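Local coordinates for protein 2,3-dihydroxybenzoate-AMP ligase (Thermobifida fusca, PDB 6E97) that belongs to the AMP-binding enzyme family of the ANL clan and holds the ligand J2J, at residues 362-367 / 429-434; 388-393 / 418-423. All coordinates share one frame; numbering follows the deposited sequence.

Interaction 1 of 2, residues 362-367 / 429-434. With J2J (5'-O-[(S)-[(2,3-dihydroxybenzene-1-carbonyl)oxy](hydroxy)phosphoryl]adenosine), chain C.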
loop_
_atom_site.group_PDB
_atom_site.type_symbol
_atom_site.label_atom_id
_atom_site.label_comp_id
_atom_site.label_asym_id
_atom_site.label_seq_id
_atom_site.Cartn_x
_atom_site.Cartn_y
_atom_site.Cartn_z
ATOM N N GLN A 362 -9.286 -7.216 14.715
ATOM C CA GLN A 362 -8.651 -7.002 13.422
ATOM C C GLN A 362 -8.115 -8.301 12.810
ATOM O O GLN A 362 -7.233 -8.258 11.945
ATOM C CB GLN A 362 -7.539 -5.960 13.552
ATOM C CG GLN A 362 -8.031 -4.512 13.602
ATOM C CD GLN A 362 -8.755 -4.168 14.892
ATOM O OE1 GLN A 362 -8.157 -4.142 15.959
ATOM N NE2 GLN A 362 -10.049 -3.896 14.795
ATOM N N GLY A 363 -8.626 -9.452 13.249
ATOM C CA GLY A 363 -8.367 -10.722 12.597
ATOM C C GLY A 363 -7.171 -11.480 13.141
ATOM O O GLY A 363 -6.449 -11.037 14.037
ATOM N N ARG A 364 -6.955 -12.657 12.562
ATOM C CA ARG A 364 -5.818 -13.507 12.875
ATOM C C ARG A 364 -5.004 -13.800 11.618
ATOM O O ARG A 364 -5.500 -13.646 10.494
ATOM C CB ARG A 364 -6.272 -14.821 13.526
ATOM C CG ARG A 364 -7.318 -15.590 12.760
ATOM C CD ARG A 364 -7.761 -16.789 13.572
ATOM N NE ARG A 364 -8.644 -17.683 12.834
ATOM C CZ ARG A 364 -8.227 -18.639 12.010
ATOM N NH1 ARG A 364 -6.934 -18.820 11.792
ATOM N NH2 ARG A 364 -9.108 -19.411 11.394
ATOM N N PRO A 365 -3.749 -14.233 11.777
ATOM C CA PRO A 365 -2.809 -14.251 10.648
ATOM C C PRO A 365 -3.186 -15.236 9.548
ATOM O O PRO A 365 -3.950 -16.183 9.748
ATOM C CB PRO A 365 -1.484 -14.648 11.308
ATOM C CG PRO A 365 -1.640 -14.225 12.751
ATOM C CD PRO A 365 -3.069 -14.479 13.064
ATOM N N ILE A 366 -2.602 -15.004 8.366
ATOM C CA ILE A 366 -2.830 -15.886 7.219
ATOM C C ILE A 366 -2.319 -17.291 7.509
ATOM O O ILE A 366 -3.020 -18.286 7.292
ATOM C CB ILE A 366 -2.152 -15.319 5.956
ATOM C CG1 ILE A 366 -2.841 -14.040 5.477
ATOM C CG2 ILE A 366 -2.127 -16.372 4.857
ATOM C CD1 ILE A 366 -2.132 -13.398 4.270
ATOM N N SER A 367 -1.096 -17.389 7.996
ATOM C CA SER A 367 -0.346 -18.633 7.959
ATOM C C SER A 367 -0.275 -19.297 9.328
ATOM O O SER A 367 -0.131 -18.611 10.343
ATOM C CB SER A 367 1.077 -18.371 7.456
ATOM O OG SER A 367 1.790 -19.585 7.289
ATOM N N THR A 429 -8.852 -16.809 20.722
ATOM C CA THR A 429 -8.963 -17.434 19.409
ATOM C C THR A 429 -7.823 -17.066 18.467
ATOM O O THR A 429 -7.866 -17.445 17.293
ATOM C CB THR A 429 -10.282 -17.044 18.742
ATOM O OG1 THR A 429 -10.356 -15.615 18.660
ATOM C CG2 THR A 429 -11.465 -17.569 19.536
ATOM N N GLY A 430 -6.829 -16.319 18.933
ATOM C CA GLY A 430 -5.721 -15.923 18.095
ATOM C C GLY A 430 -5.907 -14.607 17.375
ATOM O O GLY A 430 -4.951 -14.109 16.770
ATOM N N HIS A 431 -7.104 -14.035 17.414
ATOM C CA HIS A 431 -7.329 -12.736 16.807
ATOM C C HIS A 431 -6.583 -11.650 17.569
ATOM O O HIS A 431 -6.373 -11.738 18.781
ATOM C CB HIS A 431 -8.823 -12.423 16.762
ATOM C CG HIS A 431 -9.605 -13.373 15.914
ATOM N ND1 HIS A 431 -9.914 -14.648 16.327
ATOM C CD2 HIS A 431 -10.127 -13.240 14.672
ATOM C CE1 HIS A 431 -10.598 -15.262 15.379
ATOM N NE2 HIS A 431 -10.749 -14.427 14.366
ATOM N N LEU A 432 -6.178 -10.619 16.839
ATOM C CA LEU A 432 -5.462 -9.483 17.390
ATOM C C LEU A 432 -6.380 -8.274 17.424
ATOM O O LEU A 432 -7.266 -8.122 16.577
ATOM C CB LEU A 432 -4.219 -9.166 16.561
ATOM C CG LEU A 432 -3.317 -10.376 16.332
ATOM C CD1 LEU A 432 -2.186 -10.025 15.391
ATOM C CD2 LEU A 432 -2.787 -10.848 17.677
ATOM N N VAL A 433 -6.176 -7.425 18.424
ATOM C CA VAL A 433 -6.867 -6.148 18.527
ATOM C C VAL A 433 -5.799 -5.062 18.528
ATOM O O VAL A 433 -4.893 -5.074 19.373
ATOM C CB VAL A 433 -7.759 -6.074 19.781
ATOM C CG1 VAL A 433 -8.478 -4.743 19.848
ATOM C CG2 VAL A 433 -8.771 -7.200 19.785
ATOM N N VAL A 434 -5.873 -4.150 17.560
ATOM C CA VAL A 434 -4.898 -3.069 17.463
ATOM C C VAL A 434 -5.313 -1.960 18.424
ATOM O O VAL A 434 -6.399 -1.383 18.298
ATOM C CB VAL A 434 -4.775 -2.550 16.023
ATOM C CG1 VAL A 434 -3.737 -1.446 15.946
ATOM C CG2 VAL A 434 -4.420 -3.684 15.075
HETATM C C2 J2J C . -5.203 -0.662 12.692
HETATM N N3 J2J C . -4.052 -0.380 12.064
HETATM C C4 J2J C . -3.755 -0.934 10.868
HETATM C C6 J2J C . -5.951 -2.116 10.993
HETATM C C8 J2J C . -2.957 -1.625 8.955
HETATM C C9 J2J C . -3.779 -5.429 4.334
HETATM C C12 J2J C . -4.340 -4.446 5.154
HETATM C C15 J2J C . -3.667 -3.257 5.451
HETATM C C18 J2J C . -2.394 -2.998 4.945
HETATM C C21 J2J C . -1.654 -1.728 5.265
HETATM C C3 J2J C . -1.756 -4.018 4.086
HETATM C C5 J2J C . -4.705 -1.858 10.246
HETATM N N1 J2J C . -6.120 -1.500 12.184
HETATM N N6 J2J C . -6.885 -2.952 10.503
HETATM O O3 J2J C . -0.516 -3.795 3.582
HETATM O O6 J2J C . -1.965 -6.225 2.999
HETATM C "C1'" J2J C . -1.544 -0.001 10.263
HETATM C "C2'" J2J C . -0.555 -0.605 11.256
HETATM C "C3'" J2J C . 0.368 -1.353 10.308
HETATM C "C4'" J2J C . 0.496 -0.359 9.168
HETATM C "C5'" J2J C . 0.974 -0.899 7.844
HETATM C C61 J2J C . -2.508 -5.264 3.795
HETATM N N7 J2J C . -4.158 -2.254 9.077
HETATM N N9 J2J C . -2.723 -0.849 10.032
HETATM O O17 J2J C . -2.283 -0.820 5.775
HETATM O O1P J2J C . 2.303 -0.676 5.083
HETATM O "O2'" J2J C . 0.113 0.477 11.884
HETATM O O2P J2J C . -0.216 -1.616 4.950
HETATM O "O3'" J2J C . 1.606 -1.737 10.877
HETATM O O3P J2J C . 0.286 0.805 4.504
HETATM O "O4'" J2J C . -0.851 0.172 9.041
HETATM O "O5'" J2J C . 0.743 0.035 6.799
HETATM P P J2J C . 0.825 -0.392 5.263
#

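Interaction 2 of 2, residues 388-393 / 418-423. With J2J (5'-O-[(S)-[(2,3-dihydroxybenzene-1-carbonyl)oxy](hydroxy)phosphoryl]adenosine), chain C.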
loop_
_atom_site.group_PDB
_atom_site.type_symbol
_atom_site.label_atom_id
_atom_site.label_comp_id
_atom_site.label_asym_id
_atom_site.label_seq_id
_atom_site.Cartn_x
_atom_site.Cartn_y
_atom_site.Cartn_z
ATOM N N GLY A 388 0.883 -5.131 24.174
ATOM C CA GLY A 388 2.322 -5.004 24.080
ATOM C C GLY A 388 2.749 -4.777 22.646
ATOM O O GLY A 388 1.923 -4.646 21.739
ATOM N N HIS A 389 4.064 -4.705 22.463
ATOM C CA HIS A 389 4.649 -4.533 21.143
ATOM C C HIS A 389 4.490 -5.806 20.326
ATOM O O HIS A 389 4.711 -6.916 20.823
ATOM C CB HIS A 389 6.127 -4.173 21.254
ATOM C CG HIS A 389 6.392 -2.932 22.047
ATOM N ND1 HIS A 389 6.334 -1.669 21.499
ATOM C CD2 HIS A 389 6.722 -2.762 23.349
ATOM C CE1 HIS A 389 6.620 -0.774 22.428
ATOM N NE2 HIS A 389 6.856 -1.411 23.559
ATOM N N LEU A 390 4.080 -5.641 19.068
ATOM C CA LEU A 390 3.926 -6.768 18.158
ATOM C C LEU A 390 5.235 -7.000 17.412
ATOM O O LEU A 390 5.784 -6.081 16.797
ATOM C CB LEU A 390 2.772 -6.538 17.177
ATOM C CG LEU A 390 2.598 -7.557 16.040
ATOM C CD1 LEU A 390 2.154 -8.937 16.558
ATOM C CD2 LEU A 390 1.605 -7.048 14.995
ATOM N N LEU A 391 5.748 -8.220 17.511
ATOM C CA LEU A 391 6.838 -8.722 16.698
ATOM C C LEU A 391 6.311 -9.910 15.917
ATOM O O LEU A 391 5.463 -10.665 16.404
ATOM C CB LEU A 391 8.040 -9.157 17.545
ATOM C CG LEU A 391 8.603 -8.197 18.582
ATOM C CD1 LEU A 391 9.804 -8.848 19.240
ATOM C CD2 LEU A 391 8.976 -6.882 17.974
ATOM N N THR A 392 6.797 -10.076 14.693
ATOM C CA THR A 392 6.277 -11.164 13.889
ATOM C C THR A 392 7.366 -11.676 12.959
ATOM O O THR A 392 8.306 -10.955 12.615
ATOM C CB THR A 392 5.037 -10.727 13.102
ATOM O OG1 THR A 392 4.391 -11.875 12.541
ATOM C CG2 THR A 392 5.418 -9.757 12.010
ATOM N N ARG A 393 7.232 -12.945 12.587
ATOM C CA ARG A 393 8.203 -13.606 11.721
ATOM C C ARG A 393 7.448 -14.684 10.970
ATOM O O ARG A 393 6.616 -15.359 11.572
ATOM C CB ARG A 393 9.341 -14.210 12.551
ATOM C CG ARG A 393 10.411 -14.934 11.773
ATOM C CD ARG A 393 11.528 -15.369 12.729
ATOM N NE ARG A 393 11.151 -16.542 13.518
ATOM C CZ ARG A 393 11.927 -17.107 14.441
ATOM N NH1 ARG A 393 13.126 -16.608 14.720
ATOM N NH2 ARG A 393 11.498 -18.170 15.094
ATOM N N TYR A 418 10.471 -9.212 12.915
ATOM C CA TYR A 418 10.250 -7.840 12.476
ATOM C C TYR A 418 9.487 -7.060 13.545
ATOM O O TYR A 418 8.478 -7.539 14.073
ATOM C CB TYR A 418 9.475 -7.825 11.155
ATOM C CG TYR A 418 8.936 -6.459 10.813
ATOM C CD1 TYR A 418 9.791 -5.381 10.664
ATOM C CD2 TYR A 418 7.570 -6.243 10.661
ATOM C CE1 TYR A 418 9.304 -4.120 10.366
ATOM C CE2 TYR A 418 7.072 -4.991 10.355
ATOM C CZ TYR A 418 7.947 -3.935 10.208
ATOM O OH TYR A 418 7.460 -2.682 9.928
ATOM N N ARG A 419 9.970 -5.862 13.861
ATOM C CA ARG A 419 9.339 -4.992 14.856
ATOM C C ARG A 419 8.291 -4.128 14.161
ATOM O O ARG A 419 8.623 -3.110 13.553
ATOM C CB ARG A 419 10.383 -4.124 15.549
ATOM C CG ARG A 419 11.422 -4.896 16.370
ATOM C CD ARG A 419 12.284 -3.932 17.188
ATOM N NE ARG A 419 13.346 -4.624 17.916
ATOM C CZ ARG A 419 13.191 -5.210 19.097
ATOM N NH1 ARG A 419 12.015 -5.192 19.714
ATOM N NH2 ARG A 419 14.222 -5.814 19.669
ATOM N N THR A 420 7.016 -4.511 14.278
ATOM C CA THR A 420 5.973 -3.826 13.512
ATOM C C THR A 420 5.765 -2.391 13.976
ATOM O O THR A 420 5.323 -1.546 13.189
ATOM C CB THR A 420 4.639 -4.571 13.606
ATOM O OG1 THR A 420 4.124 -4.458 14.937
ATOM C CG2 THR A 420 4.780 -6.047 13.223
ATOM N N GLY A 421 6.059 -2.096 15.240
ATOM C CA GLY A 421 5.734 -0.800 15.802
ATOM C C GLY A 421 4.297 -0.647 16.243
ATOM O O GLY A 421 3.878 0.462 16.600
ATOM N N ASP A 422 3.533 -1.722 16.232
ATOM C CA ASP A 422 2.142 -1.692 16.638
ATOM C C ASP A 422 1.998 -2.194 18.066
ATOM O O ASP A 422 2.762 -3.048 18.523
ATOM C CB ASP A 422 1.288 -2.539 15.693
ATOM C CG ASP A 422 1.216 -1.944 14.307
ATOM O OD1 ASP A 422 0.951 -0.728 14.214
ATOM O OD2 ASP A 422 1.451 -2.681 13.327
ATOM N N LEU A 423 1.018 -1.633 18.765
ATOM C CA LEU A 423 0.610 -2.114 20.074
ATOM C C LEU A 423 -0.694 -2.875 19.896
ATOM O O LEU A 423 -1.684 -2.315 19.399
ATOM C CB LEU A 423 0.448 -0.965 21.066
ATOM C CG LEU A 423 1.639 -0.032 21.289
ATOM C CD1 LEU A 423 1.265 1.054 22.281
ATOM C CD2 LEU A 423 2.861 -0.791 21.764
HETATM C C2 J2J C . -5.203 -0.662 12.692
HETATM N N3 J2J C . -4.052 -0.380 12.064
HETATM C C4 J2J C . -3.755 -0.934 10.868
HETATM C C6 J2J C . -5.951 -2.116 10.993
HETATM C C8 J2J C . -2.957 -1.625 8.955
HETATM C C9 J2J C . -3.779 -5.429 4.334
HETATM C C12 J2J C . -4.340 -4.446 5.154
HETATM C C15 J2J C . -3.667 -3.257 5.451
HETATM C C18 J2J C . -2.394 -2.998 4.945
HETATM C C21 J2J C . -1.654 -1.728 5.265
HETATM C C3 J2J C . -1.756 -4.018 4.086
HETATM C C5 J2J C . -4.705 -1.858 10.246
HETATM N N1 J2J C . -6.120 -1.500 12.184
HETATM N N6 J2J C . -6.885 -2.952 10.503
HETATM O O3 J2J C . -0.516 -3.795 3.582
HETATM O O6 J2J C . -1.965 -6.225 2.999
HETATM C "C1'" J2J C . -1.544 -0.001 10.263
HETATM C "C2'" J2J C . -0.555 -0.605 11.256
HETATM C "C3'" J2J C . 0.368 -1.353 10.308
HETATM C "C4'" J2J C . 0.496 -0.359 9.168
HETATM C "C5'" J2J C . 0.974 -0.899 7.844
HETATM C C61 J2J C . -2.508 -5.264 3.795
HETATM N N7 J2J C . -4.158 -2.254 9.077
HETATM N N9 J2J C . -2.723 -0.849 10.032
HETATM O O17 J2J C . -2.283 -0.820 5.775
HETATM O O1P J2J C . 2.303 -0.676 5.083
HETATM O "O2'" J2J C . 0.113 0.477 11.884
HETATM O O2P J2J C . -0.216 -1.616 4.950
HETATM O "O3'" J2J C . 1.606 -1.737 10.877
HETATM O O3P J2J C . 0.286 0.805 4.504
HETATM O "O4'" J2J C . -0.851 0.172 9.041
HETATM O "O5'" J2J C . 0.743 0.035 6.799
HETATM P P J2J C . 0.825 -0.392 5.263
HETATM O O HOH W 1 5.420 -1.932 18.836
HETATM O O HOH W 2 7.013 -3.825 17.661
#

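Interaction 1 of 2, residues 362-367 / 429-434
The amide oxygen OE1 of Gln-362 is gripped twice: by the backbone N-H of Val-434, with OE1 to N at 2.8 Å, and by the ammonium of Lys-318. The Val-434 bond is nearly straight, 167° at the hydrogen, and lies in the plane of the amide. A bend in the Gln-362 side chain at chi2 (70°) turns this amide back toward the strand, while NE2 is taken by Gln-337. The same residue also bonds through its backbone, Gln-362 N to Leu-432 O at 2.9 Å, so that main chain and side chain together hold two successive peptides of the strand. Gly-363 O continues the pairing by accepting from Leu-432 N at 2.8 Å; its positive phi, where a side chain would press on the carbonyl O of the residue before, calls for glycine.

Farther along, the extended Arg-364 chain passes over the imidazole of His-431. Arg-364 CD lies 4.0 Å from the centroid of the His-431 ring in a CH-pi contact over one face, whereas the guanidinium plane stands almost upright to the ring (87°). The His-431 ring is held at both nitrogens, ND1 by Thr-429 OG1 at 2.6 Å and NE2 by Asp-353, which fixes its rotation. At the other end, Val-434 CG1 packs 3.7 Å from C2 of J2J and Gln-362 CG lies 3.7 Å from the ligand's N6, making the contact part of the adenine pocket. Phe-339 of strand 334-341 touches Gln-362 and Val-434, strand 344-348 pairs with Arg-364 and packs on Leu-432, and strand 418-426 adjoins strand 432-437.

Interaction 2 of 2, residues 388-393 / 418-423
Two antiparallel strands, 388-393 and 418-423, pair around a beta bulge that presents Asp-422 to the ribose of J2J. The carboxylate takes both hydroxyls in a bidentate grip: O2' of J2J donates to Asp-422 OD1 at 2.8 Å and O3' of J2J to Asp-422 OD2 at 2.6 Å. The bulge falls where the register slips by two residues between the His-389/Leu-423 and Leu-391/Arg-419 pairs, and Gly-421, with positive phi, occupies it.

Thr-420 ties the irregular turn together. Its OG1, set between the backbone N and carbonyl carbon (chi1 69°), donates to Leu-390 O at 3.0 Å from above the carbonyl plane, and Thr-420 N reaches that oxygen from the same face. Thr-420 OG1 also accepts from Asp-422 N at 3.1 Å, forming an ST turn whose last residue carries the ribose-binding carboxylate. A water supplies Leu-390 O with another donor and accepts from Gly-421 N. Leu-390 N bonds to Asp-422 O at 3.0 Å, so that Leu-390 bonds to both ends of the bulge, Thr-420 and Asp-422; ahead of it, Thr-392 and Tyr-418 form a hydrogen-bonded pair.

On the face bearing His-389, Leu-423 CD2 lies over the imidazole in a CH-pi contact, 4.0 Å from its centroid. A second water joins ND1 of this ring to Asp-422 O, while Glu-377 takes NE2. Alongside, Leu-391 CD2 rests 3.5 Å from CG of Arg-419, whose guanidinium reaches Asp-379 in a salt bridge. Strand 371-375 flanks 388-393 on its other edge; Leu-390, Thr-420 and Asp-422 pack against strand 334-341, with Leu-345 of strand 344-348 touching Leu-390 and Thr-392.

The centres of interactions 1 and 2 lie about 13 Å apart, on the same side of the chain's centre. Along the chain, 362-367 comes first, then both segments of interaction 2, and finally 429-434, so interaction 1 closes a longer span enclosing the pairing of interaction 2. Strands 418-426 and 432-437 are consecutive neighbours in one four-stranded antiparallel sheet. Interaction 1 connects its 432-437 edge to the end of the nine-stranded sheet at 364-365, whereas interaction 2 lies within the smaller sheet. They touch by packing of Val-434 against the Leu-423 backbone. Together they address neighbouring parts of J2J: interaction 1 the adenine, interaction 2 the ribose.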